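Local coordinates for ketol-acid reductoisomerase (NAD(+)) (uncultured archaeon GZfos26G2, PDB 4XDY), which catalyses the magnesium-dependent methyl migration and NADH-dependent reduction that turn (S)-2-acetolactate into (R)-2,3-dihydroxyisovalerate in branched-chain amino acid biosynthesis, at residues A30-L35 with V42-T47; K237-L242 with E253-T258; D87-A92 with D297-G302; V217-G222 with E226-E231. All coordinates share one frame; numbering follows the deposited sequence.

Contact 1 (A30-L35 with V42-T47). With NAI (1,4-dihydronicotinamide adenine dinucleotide), chain E.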
# COMPACT_ATOMS: atom_id res chain seq x y z
N ALA A 30 0.59 -8.61 19.56
CA ALA A 30 0.06 -7.25 19.47
C ALA A 30 -1.02 -7.00 20.50
O ALA A 30 -0.97 -5.96 21.20
CB ALA A 30 -0.52 -7.02 18.08
N GLN A 31 -1.99 -7.89 20.57
CA GLN A 31 -3.17 -7.65 21.41
C GLN A 31 -2.78 -7.68 22.92
O GLN A 31 -3.20 -6.81 23.70
CB GLN A 31 -4.31 -8.57 21.13
CG GLN A 31 -4.86 -8.31 19.73
CD GLN A 31 -6.19 -8.99 19.41
OE1 GLN A 31 -6.43 -9.48 18.29
NE2 GLN A 31 -7.00 -9.09 20.37
N ALA A 32 -2.03 -8.68 23.29
CA ALA A 32 -1.52 -8.75 24.66
C ALA A 32 -0.78 -7.50 25.13
O ALA A 32 -1.00 -7.02 26.26
CB ALA A 32 -0.71 -10.04 24.86
N ASN A 33 0.09 -6.96 24.30
CA ASN A 33 0.84 -5.81 24.67
C ASN A 33 0.04 -4.55 24.66
O ASN A 33 0.27 -3.68 25.49
CB ASN A 33 2.06 -5.67 23.80
CG ASN A 33 3.18 -6.63 24.24
OD1 ASN A 33 3.84 -6.37 25.25
ND2 ASN A 33 3.32 -7.79 23.57
N CYS A 34 -0.95 -4.43 23.76
CA CYS A 34 -1.80 -3.24 23.80
C CYS A 34 -2.68 -3.27 25.07
O CYS A 34 -2.88 -2.22 25.71
CB CYS A 34 -2.66 -3.11 22.51
SG CYS A 34 -1.63 -2.84 21.04
N LEU A 35 -3.21 -4.44 25.39
CA LEU A 35 -4.03 -4.62 26.56
C LEU A 35 -3.20 -4.32 27.85
O LEU A 35 -3.63 -3.56 28.72
CB LEU A 35 -4.60 -6.00 26.65
CG LEU A 35 -5.78 -6.30 25.69
CD1 LEU A 35 -6.01 -7.83 25.63
CD2 LEU A 35 -7.07 -5.62 26.08
N VAL A 42 -3.32 -9.29 31.93
CA VAL A 42 -3.25 -10.34 30.89
C VAL A 42 -2.39 -11.50 31.31
O VAL A 42 -1.29 -11.29 31.87
CB VAL A 42 -2.63 -9.78 29.58
CG1 VAL A 42 -2.50 -10.90 28.51
CG2 VAL A 42 -3.45 -8.61 29.07
N VAL A 43 -2.82 -12.72 31.00
CA VAL A 43 -1.93 -13.87 31.11
C VAL A 43 -1.85 -14.54 29.75
O VAL A 43 -2.83 -14.42 28.98
CB VAL A 43 -2.31 -14.84 32.23
CG1 VAL A 43 -2.35 -14.05 33.54
CG2 VAL A 43 -3.62 -15.54 31.97
N ILE A 44 -0.65 -15.03 29.43
CA ILE A 44 -0.43 -15.78 28.16
C ILE A 44 -0.58 -17.25 28.38
O ILE A 44 0.07 -17.84 29.25
CB ILE A 44 0.93 -15.48 27.53
CG1 ILE A 44 1.14 -13.98 27.39
CG2 ILE A 44 1.07 -16.19 26.18
CD1 ILE A 44 0.05 -13.25 26.55
N GLY A 45 -1.43 -17.86 27.57
CA GLY A 45 -1.50 -19.32 27.40
C GLY A 45 -0.66 -19.70 26.17
O GLY A 45 -0.93 -19.24 25.06
N GLU A 46 0.38 -20.52 26.38
CA GLU A 46 1.23 -20.97 25.28
C GLU A 46 1.69 -22.36 25.53
O GLU A 46 1.31 -22.97 26.54
CB GLU A 46 2.39 -20.00 25.05
CG GLU A 46 2.20 -19.08 23.84
CD GLU A 46 2.27 -19.75 22.45
OE1 GLU A 46 2.36 -20.98 22.37
OE2 GLU A 46 2.07 -19.02 21.41
N THR A 47 2.41 -22.90 24.53
CA THR A 47 2.94 -24.24 24.58
C THR A 47 4.48 -24.16 24.48
O THR A 47 5.03 -23.59 23.55
CB THR A 47 2.38 -25.08 23.44
OG1 THR A 47 0.94 -25.02 23.46
CG2 THR A 47 2.83 -26.55 23.61
PA NAI E . -0.21 -17.44 14.66
O1A NAI E . -0.14 -18.31 13.40
O2A NAI E . 0.68 -16.28 14.80
O5B NAI E . -0.20 -18.48 15.89
C5B NAI E . -0.13 -17.98 17.26
C4B NAI E . 0.84 -18.90 18.07
O4B NAI E . 0.18 -20.16 18.14
C3B NAI E . 2.23 -19.21 17.47
O3B NAI E . 3.06 -18.07 17.69
C2B NAI E . 2.62 -20.48 18.20
O2B NAI E . 3.28 -20.12 19.41
C1B NAI E . 1.23 -21.10 18.49
N9A NAI E . 1.02 -22.31 17.71
C8A NAI E . 1.29 -22.39 16.33
N7A NAI E . 1.00 -23.62 15.92
C5A NAI E . 0.59 -24.32 17.00
C6A NAI E . 0.19 -25.69 17.25
N6A NAI E . 0.15 -26.61 16.27
N1A NAI E . -0.22 -26.07 18.49
C2A NAI E . -0.18 -25.19 19.52
N3A NAI E . 0.18 -23.93 19.40
C4A NAI E . 0.59 -23.44 18.17
O3 NAI E . -1.81 -16.91 14.78
PN NAI E . -2.33 -15.46 14.13
O1N NAI E . -1.95 -15.38 12.67
O2N NAI E . -1.86 -14.42 15.06
O5D NAI E . -3.87 -15.82 14.15
C5D NAI E . -4.59 -15.77 15.42
C4D NAI E . -6.13 -15.52 15.19
O4D NAI E . -6.18 -14.15 14.76
C3D NAI E . -6.77 -16.32 14.07
O3D NAI E . -8.14 -16.60 14.39
C2D NAI E . -6.71 -15.41 12.82
O2D NAI E . -7.66 -15.67 11.79
C1D NAI E . -6.92 -14.06 13.48
N1N NAI E . -6.43 -12.85 12.80
C2N NAI E . -5.13 -12.79 12.46
C3N NAI E . -4.62 -11.69 11.86
C7N NAI E . -3.21 -11.61 11.60
O7N NAI E . -2.40 -12.58 11.50
N7N NAI E . -2.73 -10.40 11.72
C4N NAI E . -5.51 -10.57 11.61
C5N NAI E . -6.81 -10.62 12.19
C6N NAI E . -7.23 -11.79 12.74
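I44 turns CG1 beside its own backbone N (chi1 -52°) and folds CD1 back again (chi2 -58°), which lays that terminal methyl against the CB of A32 at 3.7 Å. V42 stands with CG1 anti to the backbone N, and its two branches divide the helix surface between them: CG1 faces A32 CB at 4.2 Å, while CG2 rests on the CB of L35 at 3.7 Å. The side chains meet through methyl and methylene groups without hydrogen bonds, and the small A32 suits the place because it lets the strand's branched residues come close. The short helix and strand axes run nearly antiparallel (162°), 9.1 Å apart. Four residues along the strand, E46 bends at chi2 and gives OE2 to the ribose hydroxyl O2B of NAI at 2.6 Å; the same oxygen also takes the amide of Y24. Its partner OE1 accepts T47 N at 2.9 Å through the anti lone pair, which fixes the carboxylate. With an alanine here, O2B would probably lose its acceptor and the amides of Y24 and T47 a shared mate. An acidic residue gripping the adenine ribose in the second strand region is characteristic of NAD-binding beta-alpha-beta units of the Rossmann fold.

Contact 2 (K237-L242 with E253-T258). With MG (magnesium ion), chain F; HIO (N-hydroxy-N-isopropyloxamic acid), chain I; NAI (1,4-dihydronicotinamide adenine dinucleotide), chain L.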
# COMPACT_ATOMS: atom_id res chain seq x y z
N LYS A 237 3.63 1.06 -2.14
CA LYS A 237 3.42 1.60 -0.80
C LYS A 237 3.24 3.09 -0.78
O LYS A 237 2.45 3.67 -0.00
CB LYS A 237 4.63 1.17 0.08
CG LYS A 237 4.60 1.67 1.53
CD LYS A 237 5.40 2.95 1.77
CE LYS A 237 5.66 3.14 3.26
NZ LYS A 237 4.44 3.42 4.05
N LEU A 238 3.94 3.76 -1.66
CA LEU A 238 3.90 5.23 -1.66
C LEU A 238 2.54 5.76 -2.19
O LEU A 238 1.97 6.76 -1.66
CB LEU A 238 5.03 5.81 -2.53
CG LEU A 238 6.42 5.25 -2.14
CD1 LEU A 238 7.48 5.93 -3.00
CD2 LEU A 238 6.73 5.44 -0.71
N ILE A 239 2.02 5.02 -3.16
CA ILE A 239 0.71 5.29 -3.76
C ILE A 239 -0.44 4.95 -2.81
O ILE A 239 -1.39 5.71 -2.61
CB ILE A 239 0.56 4.52 -5.10
CG1 ILE A 239 1.59 5.00 -6.07
CG2 ILE A 239 -0.86 4.69 -5.71
CD1 ILE A 239 1.51 6.48 -6.40
N VAL A 240 -0.37 3.76 -2.23
CA VAL A 240 -1.41 3.35 -1.29
C VAL A 240 -1.46 4.26 -0.09
O VAL A 240 -2.59 4.56 0.44
CB VAL A 240 -1.25 1.85 -0.91
CG1 VAL A 240 -2.20 1.49 0.19
CG2 VAL A 240 -1.47 0.94 -2.10
N ASP A 241 -0.31 4.78 0.35
CA ASP A 241 -0.29 5.77 1.44
C ASP A 241 -1.17 6.99 1.12
O ASP A 241 -1.86 7.48 2.00
CB ASP A 241 1.13 6.24 1.79
CG ASP A 241 1.90 5.21 2.63
OD1 ASP A 241 1.31 4.19 3.09
OD2 ASP A 241 3.13 5.43 2.84
N LEU A 242 -1.15 7.45 -0.12
CA LEU A 242 -2.02 8.59 -0.53
C LEU A 242 -3.51 8.26 -0.44
O LEU A 242 -4.31 9.08 0.13
CB LEU A 242 -1.63 9.03 -1.91
CG LEU A 242 -0.28 9.78 -1.85
CD1 LEU A 242 0.24 9.87 -3.22
CD2 LEU A 242 -0.44 11.17 -1.25
N GLU A 253 -4.87 13.53 -7.30
CA GLU A 253 -4.38 14.92 -7.28
C GLU A 253 -2.85 14.98 -7.36
O GLU A 253 -2.28 15.85 -7.99
CB GLU A 253 -4.73 15.60 -5.90
CG GLU A 253 -6.10 16.16 -5.81
CD GLU A 253 -6.43 16.66 -4.40
OE1 GLU A 253 -5.59 16.67 -3.45
OE2 GLU A 253 -7.63 16.93 -4.22
N VAL A 254 -2.21 14.01 -6.74
CA VAL A 254 -0.73 14.01 -6.59
C VAL A 254 -0.03 13.38 -7.82
O VAL A 254 0.94 13.93 -8.33
CB VAL A 254 -0.29 13.34 -5.27
CG1 VAL A 254 1.21 13.16 -5.24
CG2 VAL A 254 -0.86 14.11 -4.05
N ILE A 255 -0.56 12.27 -8.33
CA ILE A 255 -0.01 11.66 -9.56
C ILE A 255 -0.10 12.67 -10.70
O ILE A 255 -0.89 13.60 -10.64
CB ILE A 255 -0.67 10.33 -9.92
CG1 ILE A 255 -2.16 10.51 -10.33
CG2 ILE A 255 -0.61 9.37 -8.73
CD1 ILE A 255 -2.82 9.18 -10.58
N SER A 256 0.62 12.42 -11.77
CA SER A 256 0.58 13.27 -12.91
C SER A 256 -0.77 13.13 -13.65
O SER A 256 -1.46 12.13 -13.54
CB SER A 256 1.68 12.94 -13.88
OG SER A 256 1.42 11.75 -14.64
N ASN A 257 -1.11 14.15 -14.43
CA ASN A 257 -2.35 14.05 -15.27
C ASN A 257 -2.22 12.93 -16.27
O ASN A 257 -3.21 12.22 -16.53
CB ASN A 257 -2.65 15.39 -15.99
CG ASN A 257 -2.79 16.51 -15.04
OD1 ASN A 257 -3.29 16.33 -13.89
ND2 ASN A 257 -2.44 17.72 -15.47
N THR A 258 -0.98 12.65 -16.77
CA THR A 258 -0.73 11.52 -17.65
C THR A 258 -1.14 10.22 -16.96
O THR A 258 -1.83 9.34 -17.57
CB THR A 258 0.79 11.45 -18.03
OG1 THR A 258 1.13 12.67 -18.68
CG2 THR A 258 1.05 10.34 -18.96
MG MG F . -3.39 16.73 -11.83
C1 HIO I . 3.06 9.65 -12.55
O11 HIO I . 3.07 9.85 -13.75
O12 HIO I . 2.55 10.35 -11.69
C2 HIO I . 3.97 8.52 -12.12
O2 HIO I . 4.88 8.18 -12.91
N3 HIO I . 3.90 7.90 -10.98
O3 HIO I . 5.15 7.14 -10.65
C4 HIO I . 2.80 7.95 -10.04
C41 HIO I . 2.22 6.56 -9.69
C42 HIO I . 3.36 8.68 -8.83
PA NAI L . 1.85 19.19 -12.04
O1A NAI L . 0.55 18.69 -12.73
O2A NAI L . 1.86 19.30 -10.57
O5B NAI L . 2.18 20.62 -12.68
C5B NAI L . 3.25 21.45 -12.19
C4B NAI L . 2.80 22.90 -12.17
O4B NAI L . 2.64 23.26 -13.56
C3B NAI L . 1.42 23.17 -11.56
O3B NAI L . 1.45 23.26 -10.15
C2B NAI L . 1.11 24.55 -12.21
O2B NAI L . 1.59 25.66 -11.45
C1B NAI L . 1.81 24.41 -13.55
N9A NAI L . 0.83 24.27 -14.67
C8A NAI L . -0.25 23.45 -14.73
N7A NAI L . -0.90 23.57 -15.92
C5A NAI L . -0.23 24.54 -16.61
C6A NAI L . -0.40 25.19 -17.90
N6A NAI L . -1.45 24.84 -18.67
N1A NAI L . 0.50 26.12 -18.30
C2A NAI L . 1.49 26.50 -17.48
N3A NAI L . 1.73 25.93 -16.27
C4A NAI L . 0.89 24.98 -15.80
O3 NAI L . 3.03 18.31 -12.71
PN NAI L . 3.61 16.93 -12.02
O1N NAI L . 4.47 17.34 -10.84
O2N NAI L . 2.50 15.97 -11.74
O5D NAI L . 4.44 16.39 -13.24
C5D NAI L . 5.70 16.94 -13.69
C4D NAI L . 6.56 15.95 -14.42
O4D NAI L . 6.94 14.92 -13.43
C3D NAI L . 5.88 15.24 -15.51
O3D NAI L . 6.83 14.97 -16.59
C2D NAI L . 5.44 13.90 -14.90
O2D NAI L . 5.22 12.79 -15.76
C1D NAI L . 6.67 13.62 -14.00
N1N NAI L . 6.38 12.78 -12.83
C2N NAI L . 5.45 13.07 -11.93
C3N NAI L . 5.17 12.31 -10.80
C7N NAI L . 4.22 12.74 -9.84
O7N NAI L . 3.21 13.49 -10.05
N7N NAI L . 4.57 12.55 -8.60
C4N NAI L . 6.08 11.16 -10.54
C5N NAI L . 7.23 11.07 -11.36
C6N NAI L . 7.37 11.82 -12.49
O HOH W 1 -3.50 17.34 -9.86
O HOH W 2 -1.52 16.82 -11.62
O HOH W 3 -3.43 14.71 -11.34
O HOH W 4 -4.41 18.54 -12.21
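Helix 225-254 ends and helix 257-270 begins at an active-site corner of the knotted C-terminal domain, where L242 and I239 back V254 and I255. The side chains of L242 and V254 cross at about a right angle, with L242 CD1 4.0 Å from V254 CG1. I239 CD1 and I255 CG2 are 4.3 Å apart, and both line the pocket around the isopropyl group of the inhibitor HIO; I239 CD1 comes within 3.4 Å of HIO C41. Branched aliphatic residues suit this apolar wall. At the break, S256 is the N-cap of the second helix. Its OG, set between N and the carbonyl carbon (chi1 76°), accepts the amide of A259 and donates to HIO O11 at 2.7 Å. S256 N gives an almost straight bond (169°) to HIO O12 at 2.8 Å, so one residue grips both carboxylate oxygens, and the helix start would probably favour their negative charge. The nearby NAI is held mainly by the Rossmann domain of the second subunit, so this site is shared across the dimer. Next along the chain, N257 OD1 coordinates a magnesium ion at 2.1 Å; one of the ion's waters donates to E253 O at 2.7 Å.

Contact 3 (D87-A92 with D297-G302); sequences DEVQPA and DEYKRG. With NAI (1,4-dihydronicotinamide adenine dinucleotide), chain E.
Y299 leaves its helix with CG anti to the backbone N (chi1 169°), and its whole length lies against E88 and V89. CB comes within 4.0 Å of E88 CB, a carbon that sits over the ring face, 24° off the normal, in a CH-pi contact. Further out, CD1 meets E88 CG at 3.6 Å, and over the same face, but toward the opposite rim, E88 O stands 3.5 Å from CE2. The contact joins helix 290-300 of the knotted domain to the cofactor-binding loop that follows strand 80-83 of the Rossmann fold. E88 bends away at chi2, carrying OE2 to N257 of the second subunit. Replacing the tyrosine by a serine would probably strip E88 and V89 of their aromatic cover and open a gap between the domains. In the same loop, D87 receives both nicotinamide-ribose hydroxyls of NAI, O3D on OD1 at 2.6 Å and O2D on OD2 at 2.7 Å. At the tyrosine's tip, OH touches V89 CG1 at 3.6 Å, and that methyl lies equally near NAI N6A.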
# COMPACT_ATOMS: atom_id res chain seq x y z
N ASP A 87 -6.18 -20.55 13.13
CA ASP A 87 -7.54 -21.07 12.99
C ASP A 87 -7.60 -22.58 12.88
O ASP A 87 -8.47 -23.24 13.45
CB ASP A 87 -8.32 -20.46 11.82
CG ASP A 87 -8.39 -18.95 11.92
OD1 ASP A 87 -9.11 -18.46 12.87
OD2 ASP A 87 -7.69 -18.25 11.16
N GLU A 88 -6.65 -23.15 12.13
CA GLU A 88 -6.72 -24.58 11.78
C GLU A 88 -6.45 -25.50 12.97
O GLU A 88 -6.94 -26.62 12.96
CB GLU A 88 -5.73 -24.90 10.59
CG GLU A 88 -4.22 -24.65 10.87
CD GLU A 88 -3.67 -23.27 10.73
OE1 GLU A 88 -4.47 -22.31 10.69
OE2 GLU A 88 -2.43 -23.10 10.72
N VAL A 89 -5.78 -24.98 14.00
CA VAL A 89 -5.47 -25.78 15.19
C VAL A 89 -6.42 -25.50 16.36
O VAL A 89 -6.48 -26.28 17.32
CB VAL A 89 -4.04 -25.68 15.70
CG1 VAL A 89 -3.07 -26.22 14.61
CG2 VAL A 89 -3.65 -24.30 16.14
N GLN A 90 -7.23 -24.43 16.25
CA GLN A 90 -8.12 -24.11 17.40
C GLN A 90 -9.03 -25.24 17.79
O GLN A 90 -9.21 -25.44 19.00
CB GLN A 90 -8.91 -22.88 17.12
CG GLN A 90 -8.09 -21.63 16.95
CD GLN A 90 -8.96 -20.39 16.70
OE1 GLN A 90 -10.19 -20.46 16.73
NE2 GLN A 90 -8.29 -19.26 16.35
N PRO A 91 -9.68 -25.96 16.86
CA PRO A 91 -10.67 -26.93 17.33
C PRO A 91 -10.08 -28.00 18.28
O PRO A 91 -10.65 -28.23 19.40
CB PRO A 91 -11.24 -27.53 16.05
CG PRO A 91 -11.03 -26.43 15.02
CD PRO A 91 -9.72 -25.85 15.39
N ALA A 92 -8.92 -28.57 17.92
CA ALA A 92 -8.33 -29.64 18.76
C ALA A 92 -7.84 -29.06 20.10
O ALA A 92 -8.04 -29.72 21.10
CB ALA A 92 -7.18 -30.35 18.06
N ASP A 297 -9.66 -29.42 4.86
CA ASP A 297 -9.08 -30.63 4.22
C ASP A 297 -7.62 -30.43 3.94
O ASP A 297 -6.74 -31.33 4.14
CB ASP A 297 -9.90 -30.99 2.97
CG ASP A 297 -11.31 -31.65 3.33
OD1 ASP A 297 -11.52 -32.09 4.52
OD2 ASP A 297 -12.20 -31.74 2.39
N GLU A 298 -7.24 -29.18 3.55
CA GLU A 298 -5.82 -28.94 3.35
C GLU A 298 -4.95 -29.14 4.58
O GLU A 298 -3.85 -29.68 4.59
CB GLU A 298 -5.65 -27.51 2.78
CG GLU A 298 -4.23 -27.02 2.67
CD GLU A 298 -3.48 -27.68 1.49
OE1 GLU A 298 -4.18 -28.24 0.64
OE2 GLU A 298 -2.26 -27.48 1.54
N TYR A 299 -5.43 -28.60 5.70
CA TYR A 299 -4.76 -28.78 6.96
C TYR A 299 -4.66 -30.26 7.35
O TYR A 299 -3.61 -30.68 7.79
CB TYR A 299 -5.52 -27.98 8.07
CG TYR A 299 -5.01 -28.37 9.47
CD1 TYR A 299 -3.75 -28.03 9.85
CD2 TYR A 299 -5.84 -29.05 10.36
CE1 TYR A 299 -3.26 -28.39 11.11
CE2 TYR A 299 -5.37 -29.43 11.60
CZ TYR A 299 -4.09 -29.08 11.96
OH TYR A 299 -3.63 -29.43 13.20
N LYS A 300 -5.76 -30.96 7.25
CA LYS A 300 -5.82 -32.46 7.59
C LYS A 300 -4.84 -33.25 6.79
O LYS A 300 -4.26 -34.20 7.31
CB LYS A 300 -7.21 -32.99 7.31
CG LYS A 300 -8.15 -32.56 8.41
CD LYS A 300 -9.53 -33.20 8.20
CE LYS A 300 -10.34 -33.03 9.49
NZ LYS A 300 -11.80 -32.94 9.23
N ARG A 301 -4.58 -32.83 5.55
CA ARG A 301 -3.60 -33.42 4.65
C ARG A 301 -2.15 -33.02 4.88
O ARG A 301 -1.29 -33.54 4.21
CB ARG A 301 -4.03 -32.93 3.21
CG ARG A 301 -3.58 -33.69 2.05
CD ARG A 301 -4.20 -33.05 0.83
NE ARG A 301 -5.48 -33.57 0.62
CZ ARG A 301 -5.78 -34.52 -0.30
NH1 ARG A 301 -4.87 -35.05 -1.12
NH2 ARG A 301 -7.03 -34.94 -0.39
N GLY A 302 -1.82 -32.14 5.86
CA GLY A 302 -0.46 -31.68 6.10
C GLY A 302 -0.00 -30.47 5.28
O GLY A 302 1.19 -30.28 4.97
PA NAI E . -0.21 -17.44 14.66
O1A NAI E . -0.14 -18.31 13.40
O2A NAI E . 0.68 -16.28 14.80
O5B NAI E . -0.20 -18.48 15.89
C5B NAI E . -0.13 -17.98 17.26
C4B NAI E . 0.84 -18.90 18.07
O4B NAI E . 0.18 -20.16 18.14
C3B NAI E . 2.23 -19.21 17.47
O3B NAI E . 3.06 -18.07 17.69
C2B NAI E . 2.62 -20.48 18.20
O2B NAI E . 3.28 -20.12 19.41
C1B NAI E . 1.23 -21.10 18.49
N9A NAI E . 1.02 -22.31 17.71
C8A NAI E . 1.29 -22.39 16.33
N7A NAI E . 1.00 -23.62 15.92
C5A NAI E . 0.59 -24.32 17.00
C6A NAI E . 0.19 -25.69 17.25
N6A NAI E . 0.15 -26.61 16.27
N1A NAI E . -0.22 -26.07 18.49
C2A NAI E . -0.18 -25.19 19.52
N3A NAI E . 0.18 -23.93 19.40
C4A NAI E . 0.59 -23.44 18.17
O3 NAI E . -1.81 -16.91 14.78
PN NAI E . -2.33 -15.46 14.13
O1N NAI E . -1.95 -15.38 12.67
O2N NAI E . -1.86 -14.42 15.06
O5D NAI E . -3.87 -15.82 14.15
C5D NAI E . -4.59 -15.77 15.42
C4D NAI E . -6.13 -15.52 15.19
O4D NAI E . -6.18 -14.15 14.76
C3D NAI E . -6.77 -16.32 14.07
O3D NAI E . -8.14 -16.60 14.39
C2D NAI E . -6.71 -15.41 12.82
O2D NAI E . -7.66 -15.67 11.79
C1D NAI E . -6.92 -14.06 13.48
N1N NAI E . -6.43 -12.85 12.80
C2N NAI E . -5.13 -12.79 12.46
C3N NAI E . -4.62 -11.69 11.86
C7N NAI E . -3.21 -11.61 11.60
O7N NAI E . -2.40 -12.58 11.50
N7N NAI E . -2.73 -10.40 11.72
C4N NAI E . -5.51 -10.57 11.61
C5N NAI E . -6.81 -10.62 12.19
C6N NAI E . -7.23 -11.79 12.74

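Contact 4 (V217-G222 with E226-E231); sequences VLVEAG and EMAYFE
L218 and V219 close on A228 where helix 205-220 turns back into helix 225-254, a helical hairpin of the knotted C-terminal domain. The tight part is centred on one methyl. A228 CB lies 3.9 Å from L218 CB and 4.0 Å from V219 CG2, so two neighbouring residues of the first helix meet a single methyl of the second. L218 also lays CD1 against the backbone at A228 CA, 4.0 Å away. Alanine suits the place well: the CA atoms of L218 and A228 are just 6.0 Å apart, a spacing that probably leaves little room for a bulkier side chain. Valine fits beside it because CG2, set anti to the carbonyl carbon, can reach the methyl; V219 also borders P225 and Q317. On this side everything that touches is apolar, and no hydrogen bond crosses between the segments. E231, one turn further on and predicted to bind magnesium, starts toward the first helix, but its carboxylate turns away, toward a long, weak ion pair with K135 of the second subunit. The other end is more exposed and polar, bordered by the second subunit. E220 forms salt bridges from its two oxygens to K280 and K276 of that subunit, and A221 is exposed. The chain then leaves the helix in a Schellman motif: G222, at a positive phi of 95°, donates its N to V219 O at 3.0 Å.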
# COMPACT_ATOMS: atom_id res chain seq x y z
N VAL A 217 5.32 -9.29 -16.57
CA VAL A 217 5.15 -8.65 -17.83
C VAL A 217 6.33 -7.77 -18.23
O VAL A 217 6.85 -7.87 -19.41
CB VAL A 217 3.78 -7.95 -17.94
CG1 VAL A 217 3.75 -7.04 -19.20
CG2 VAL A 217 2.63 -8.97 -17.91
N LEU A 218 6.78 -6.92 -17.32
CA LEU A 218 7.96 -6.11 -17.59
C LEU A 218 9.21 -6.96 -17.87
O LEU A 218 9.92 -6.71 -18.84
CB LEU A 218 8.17 -5.13 -16.46
CG LEU A 218 7.12 -3.96 -16.48
CD1 LEU A 218 7.40 -3.13 -15.22
CD2 LEU A 218 7.32 -3.08 -17.68
N VAL A 219 9.49 -7.91 -16.97
CA VAL A 219 10.72 -8.72 -17.10
C VAL A 219 10.66 -9.53 -18.39
O VAL A 219 11.65 -9.58 -19.13
CB VAL A 219 10.94 -9.61 -15.87
CG1 VAL A 219 12.08 -10.60 -16.13
CG2 VAL A 219 11.26 -8.70 -14.71
N GLU A 220 9.49 -10.06 -18.74
CA GLU A 220 9.34 -10.88 -19.95
C GLU A 220 9.48 -10.04 -21.23
O GLU A 220 9.75 -10.59 -22.30
CB GLU A 220 7.99 -11.61 -19.97
CG GLU A 220 7.95 -12.75 -18.93
CD GLU A 220 6.56 -13.37 -18.79
OE1 GLU A 220 5.61 -13.14 -19.57
OE2 GLU A 220 6.41 -14.05 -17.78
N ALA A 221 9.25 -8.73 -21.12
CA ALA A 221 9.45 -7.80 -22.22
C ALA A 221 10.86 -7.19 -22.26
O ALA A 221 11.15 -6.37 -23.12
CB ALA A 221 8.46 -6.66 -22.12
N GLY A 222 11.73 -7.63 -21.40
CA GLY A 222 13.12 -7.25 -21.45
C GLY A 222 13.46 -6.08 -20.54
O GLY A 222 14.59 -5.61 -20.59
N GLU A 226 15.23 -5.22 -11.50
CA GLU A 226 15.30 -4.16 -10.51
C GLU A 226 14.30 -3.01 -10.81
O GLU A 226 13.68 -2.42 -9.91
CB GLU A 226 16.70 -3.61 -10.44
CG GLU A 226 17.74 -4.65 -9.99
CD GLU A 226 18.19 -5.58 -11.06
OE1 GLU A 226 17.93 -5.45 -12.28
OE2 GLU A 226 18.87 -6.51 -10.60
N MET A 227 14.20 -2.72 -12.10
CA MET A 227 13.25 -1.69 -12.59
C MET A 227 11.80 -2.09 -12.35
O MET A 227 11.03 -1.32 -11.80
CB MET A 227 13.59 -1.41 -14.03
CG MET A 227 12.83 -0.23 -14.64
SD MET A 227 13.23 -0.05 -16.39
CE MET A 227 14.95 0.44 -16.25
N ALA A 228 11.45 -3.34 -12.67
CA ALA A 228 10.16 -3.91 -12.41
C ALA A 228 9.83 -3.93 -10.97
O ALA A 228 8.73 -3.62 -10.56
CB ALA A 228 10.04 -5.29 -13.03
N TYR A 229 10.82 -4.21 -10.11
CA TYR A 229 10.59 -4.08 -8.66
C TYR A 229 10.26 -2.71 -8.12
O TYR A 229 9.33 -2.56 -7.35
CB TYR A 229 11.80 -4.70 -7.84
CG TYR A 229 11.53 -4.61 -6.36
CD1 TYR A 229 12.00 -3.59 -5.59
CD2 TYR A 229 10.94 -5.65 -5.70
CE1 TYR A 229 11.67 -3.47 -4.24
CE2 TYR A 229 10.64 -5.58 -4.38
CZ TYR A 229 11.00 -4.53 -3.65
OH TYR A 229 10.67 -4.52 -2.33
N PHE A 230 11.01 -1.68 -8.52
CA PHE A 230 10.79 -0.37 -8.04
C PHE A 230 9.41 0.12 -8.54
O PHE A 230 8.67 0.77 -7.83
CB PHE A 230 11.83 0.56 -8.55
CG PHE A 230 13.21 0.43 -7.85
CD1 PHE A 230 13.29 0.19 -6.47
CD2 PHE A 230 14.35 0.60 -8.54
CE1 PHE A 230 14.53 0.14 -5.79
CE2 PHE A 230 15.60 0.50 -7.91
CZ PHE A 230 15.66 0.29 -6.56
N GLU A 231 9.10 -0.18 -9.79
CA GLU A 231 7.83 0.26 -10.39
C GLU A 231 6.63 -0.45 -9.78
O GLU A 231 5.62 0.18 -9.56
CB GLU A 231 7.83 0.02 -11.89
CG GLU A 231 6.60 0.50 -12.62
CD GLU A 231 6.48 1.99 -12.69
OE1 GLU A 231 7.49 2.71 -12.77
OE2 GLU A 231 5.35 2.52 -12.63

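Contacts 1 and 3 serve one cofactor from two ends: contact 1 holds the adenine ribose and contact 3 the nicotinamide ribose of the same NAI, with their nearest atoms about 9 Å apart. Contacts 2 and 4 share helix 225-254, their centres 20 Å apart, on the same side of the chain's centre, with HIO bound directly at contact 2. Within one chain contacts 2 and 3 lie 41 Å apart between centres, with contacts 2 and 4 nested inside the loop that contact 3 closes. Dimer formation bridges that gap: E88 of one subunit bonds N257 of the other, so each active site combines a Rossmann domain with the helix break of its partner.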